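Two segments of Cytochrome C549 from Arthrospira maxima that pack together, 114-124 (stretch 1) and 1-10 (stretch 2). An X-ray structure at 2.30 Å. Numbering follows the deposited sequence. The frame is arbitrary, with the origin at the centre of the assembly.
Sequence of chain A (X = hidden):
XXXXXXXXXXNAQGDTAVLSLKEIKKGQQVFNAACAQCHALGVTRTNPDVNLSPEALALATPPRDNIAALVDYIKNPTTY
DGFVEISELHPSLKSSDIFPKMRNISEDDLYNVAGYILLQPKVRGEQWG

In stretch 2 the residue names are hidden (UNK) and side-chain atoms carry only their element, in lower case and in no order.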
# COMPACT_ATOMS: atom_id res chain seq x y z
N ALA A 114 15.42 -11.94 5.49
CA ALA A 114 16.42 -10.88 5.64
C ALA A 114 17.78 -11.36 5.13
O ALA A 114 18.50 -10.62 4.45
CB ALA A 114 16.53 -10.47 7.11
N GLY A 115 18.13 -12.60 5.46
CA GLY A 115 19.39 -13.14 5.00
C GLY A 115 19.36 -13.31 3.50
O GLY A 115 20.35 -13.04 2.81
N TYR A 116 18.22 -13.77 2.98
CA TYR A 116 18.06 -13.98 1.54
C TYR A 116 18.26 -12.66 0.80
O TYR A 116 19.08 -12.57 -0.12
CB TYR A 116 16.66 -14.53 1.23
CG TYR A 116 16.37 -14.59 -0.25
CD1 TYR A 116 17.05 -15.48 -1.07
CD2 TYR A 116 15.44 -13.72 -0.83
CE1 TYR A 116 16.81 -15.50 -2.45
CE2 TYR A 116 15.20 -13.74 -2.19
CZ TYR A 116 15.89 -14.63 -3.00
OH TYR A 116 15.67 -14.65 -4.35
N ILE A 117 17.51 -11.64 1.19
CA ILE A 117 17.61 -10.33 0.56
C ILE A 117 19.05 -9.85 0.52
O ILE A 117 19.53 -9.42 -0.53
CB ILE A 117 16.74 -9.28 1.30
CG1 ILE A 117 15.24 -9.58 1.08
CG2 ILE A 117 17.11 -7.87 0.82
CD1 ILE A 117 14.25 -8.66 1.85
N LEU A 118 19.75 -9.93 1.65
CA LEU A 118 21.14 -9.48 1.75
C LEU A 118 22.11 -10.36 0.96
O LEU A 118 23.22 -9.94 0.62
CB LEU A 118 21.60 -9.43 3.21
CG LEU A 118 20.82 -8.55 4.21
CD1 LEU A 118 21.38 -8.78 5.60
CD2 LEU A 118 20.92 -7.08 3.82
N LEU A 119 21.71 -11.59 0.68
CA LEU A 119 22.56 -12.51 -0.06
C LEU A 119 22.60 -12.22 -1.55
O LEU A 119 23.67 -12.21 -2.15
CB LEU A 119 22.09 -13.95 0.15
CG LEU A 119 22.87 -15.02 -0.63
CD1 LEU A 119 24.29 -15.12 -0.12
CD2 LEU A 119 22.16 -16.35 -0.48
N GLN A 120 21.44 -11.96 -2.15
CA GLN A 120 21.34 -11.73 -3.58
C GLN A 120 22.41 -10.88 -4.25
O GLN A 120 23.03 -11.33 -5.21
CB GLN A 120 19.94 -11.23 -3.91
CG GLN A 120 18.90 -12.23 -3.47
CD GLN A 120 19.30 -13.66 -3.81
OE1 GLN A 120 19.33 -14.04 -4.97
NE2 GLN A 120 19.62 -14.44 -2.79
N PRO A 121 22.67 -9.66 -3.76
CA PRO A 121 23.72 -8.90 -4.45
C PRO A 121 25.11 -9.57 -4.36
O PRO A 121 25.95 -9.41 -5.24
CB PRO A 121 23.67 -7.53 -3.76
CG PRO A 121 23.14 -7.86 -2.37
CD PRO A 121 22.08 -8.89 -2.65
N LYS A 122 25.35 -10.33 -3.30
CA LYS A 122 26.63 -11.01 -3.16
C LYS A 122 26.79 -12.09 -4.23
O LYS A 122 27.91 -12.47 -4.57
CB LYS A 122 26.75 -11.67 -1.77
CG LYS A 122 26.73 -10.71 -0.58
CD LYS A 122 26.81 -11.47 0.74
CE LYS A 122 26.99 -10.53 1.92
NZ LYS A 122 28.22 -9.69 1.77
N VAL A 123 25.68 -12.59 -4.75
CA VAL A 123 25.72 -13.64 -5.77
C VAL A 123 25.21 -13.20 -7.15
O VAL A 123 25.61 -13.75 -8.16
CB VAL A 123 24.93 -14.91 -5.29
CG1 VAL A 123 25.74 -15.66 -4.24
CG2 VAL A 123 23.60 -14.52 -4.70
N ARG A 124 24.34 -12.20 -7.20
CA ARG A 124 23.84 -11.76 -8.49
C ARG A 124 24.40 -10.42 -8.91
O ARG A 124 24.04 -9.89 -9.97
CB ARG A 124 22.32 -11.65 -8.47
CG ARG A 124 21.62 -12.97 -8.50
CD ARG A 124 20.15 -12.79 -8.32
NE ARG A 124 19.48 -14.07 -8.21
CZ ARG A 124 18.24 -14.24 -7.75
NH1 ARG A 124 17.52 -13.19 -7.36
NH2 ARG A 124 17.72 -15.47 -7.68
N UNK A 1 28.60 -22.25 -1.93
CA UNK A 1 28.29 -21.04 -1.12
C UNK A 1 29.06 -21.09 0.20
O UNK A 1 28.55 -21.58 1.21
c UNK A 1 24.73 -19.74 -0.18
c UNK A 1 26.52 -18.54 -1.45
c UNK A 1 26.78 -20.97 -0.85
c UNK A 1 26.23 -19.61 -0.40
N UNK A 2 30.28 -20.57 0.18
CA UNK A 2 31.14 -20.56 1.37
C UNK A 2 30.48 -19.87 2.55
O UNK A 2 29.51 -19.12 2.39
c UNK A 2 33.10 -20.31 -0.20
c UNK A 2 32.48 -19.82 1.09
o UNK A 2 32.24 -18.41 1.00
N UNK A 3 31.01 -20.12 3.74
CA UNK A 3 30.48 -19.52 4.96
C UNK A 3 30.72 -18.01 4.94
O UNK A 3 30.12 -17.26 5.70
c UNK A 3 31.14 -20.13 6.19
o UNK A 3 32.27 -23.04 7.68
o UNK A 3 30.88 -21.68 8.71
c UNK A 3 31.39 -22.16 7.67
c UNK A 3 30.91 -21.63 6.33
N UNK A 4 31.62 -17.58 4.05
CA UNK A 4 31.95 -16.17 3.92
C UNK A 4 30.79 -15.39 3.31
O UNK A 4 30.36 -14.37 3.85
o UNK A 4 33.07 -12.81 4.37
o UNK A 4 34.51 -14.32 5.08
c UNK A 4 33.64 -14.57 2.88
c UNK A 4 33.75 -13.84 4.20
c UNK A 4 33.20 -16.01 3.05
N UNK A 5 30.28 -15.86 2.17
CA UNK A 5 29.18 -15.19 1.51
C UNK A 5 27.95 -15.18 2.42
O UNK A 5 27.12 -14.27 2.33
c UNK A 5 29.44 -16.74 -2.04
c UNK A 5 29.90 -15.86 -0.90
c UNK A 5 30.13 -14.43 -1.38
c UNK A 5 28.83 -15.90 0.20
N UNK A 6 27.87 -16.18 3.29
CA UNK A 6 26.75 -16.32 4.20
C UNK A 6 26.94 -15.59 5.53
O UNK A 6 26.25 -15.88 6.50
n UNK A 6 26.16 -22.00 6.22
c UNK A 6 26.47 -17.81 4.44
c UNK A 6 25.97 -18.52 3.19
n UNK A 6 27.99 -21.39 4.98
c UNK A 6 26.36 -19.99 3.16
n UNK A 6 25.88 -20.72 4.33
c UNK A 6 26.68 -21.37 5.17
N UNK A 7 27.89 -14.66 5.56
CA UNK A 7 28.16 -13.86 6.75
C UNK A 7 27.53 -12.48 6.51
O UNK A 7 27.94 -11.78 5.59
c UNK A 7 29.91 -12.82 8.23
c UNK A 7 29.67 -13.66 6.99
o UNK A 7 30.32 -14.93 7.17
N UNK A 8 26.54 -12.11 7.32
CA UNK A 8 25.89 -10.82 7.14
C UNK A 8 25.90 -10.02 8.43
O UNK A 8 26.13 -10.57 9.51
c UNK A 8 24.27 -11.82 4.36
c UNK A 8 24.43 -10.99 6.72
c UNK A 8 24.21 -12.08 5.73
c UNK A 8 23.78 -14.40 5.24
c UNK A 8 23.86 -14.14 3.87
c UNK A 8 24.10 -12.84 3.43
c UNK A 8 23.96 -13.38 6.15
N UNK A 9 25.67 -8.71 8.34
CA UNK A 9 25.65 -7.88 9.54
C UNK A 9 24.30 -8.19 10.17
O UNK A 9 23.27 -8.04 9.52
c UNK A 9 25.50 -7.88 7.13
c UNK A 9 26.13 -6.60 7.57
c UNK A 9 25.69 -6.46 8.99
N UNK A 10 24.29 -8.65 11.42
CA UNK A 10 23.02 -8.98 12.07
C UNK A 10 22.33 -7.72 12.58
O UNK A 10 21.10 -7.66 12.64
c UNK A 10 21.86 -10.22 13.90
c UNK A 10 24.20 -9.38 14.24
c UNK A 10 21.93 -10.91 15.23
c UNK A 10 23.21 -9.95 13.24

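Position 1 carries four side-chain carbons forked at the second, and no heteroatom. Its CA-to-CB bond points toward the helix, and the fork reaches Val123 and Leu119. This is Leu1, greasing the exposed margin of the contact: Leu1 CD1 lies 4.1 Å from Val123 CG1 and Leu1 CD2 4.3 Å from Leu119 CD2.

Position 2 has one carbon bearing an oxygen and a carbon, out of reach of the helix: Thr2. Thr2 OG1 accepts a weak bond from the backbone N of position 4 at 3.2 Å. It accepts another weak one, at 3.4 Å between Thr2 OG1 and the backbone N of position 5, so it helps to set the turn that follows.

Position 3 has three carbons, the third carrying two oxygens, and touches nothing on stretch 1. It is Glu3, poorly ordered at the surface.

Position 4 repeats that pattern, again poorly ordered and out of reach: Glu4. A type I turn starts here and runs to position 7, whose N donates to Glu4 O at 3.0 Å.

Position 5 has four carbons forked at the second, and its tips reach Val123 and Lys122, which fits Leu5. Leu5 CD1 is 4.4 Å from Val123 CG1 and Leu5 CD2 4.4 Å from Lys122 CB. Its backbone also packs: Leu5 O is 3.2 Å from Lys122 CD and 3.8 Å from Leu119 CD1.

Position 6 shows three carbons, a nitrogen, then a carbon with two more nitrogens. Its CA-to-CB bond points away from the helix. This is Arg6, inside the turn but outside the contact.

Position 7 has one carbon carrying an oxygen and a carbon, and its CA-to-CB bond points away from the helix: Thr7. Thr7 OG1 donates to Glu3 O at 2.8 Å, bracing the turn, while Thr7 O lies 4.0 Å from Lys122 CE.

Position 8 has one carbon and then a six-carbon ring with no hydroxyl, set against Gly115, Leu118, Leu119 and Lys122: Phe8. Phe8 CD2 is 3.8 Å from Leu118 CB, and Phe8 CE2 is 3.8 Å from both Gly115 O and Leu119 CA.

Position 9 has three carbons closing onto its own N, touching Leu118: Pro9. Pro9 CD sits 4.5 Å from Leu118 CD1.

Position 10 has four carbons forked at the first, one arm two carbons long. Its CA-to-CB bond points away from the helix and it makes no contact: Ile10.

The contact buries 413 Å² without a hydrogen bond across it. Phe8, with the largest covered area, lies against Leu118, Leu119 and the aliphatic part of Lys122, and also meets the backbone at Gly115. Leu1 and Leu5 extend the apolar patch to Val123. The two threonines hydrogen-bond within the N-terminal stretch, while Leu1, Leu5, Phe8 and Pro9 supply the apolar contacts.

Stretch 2 (1-10) LTEELRTFPI
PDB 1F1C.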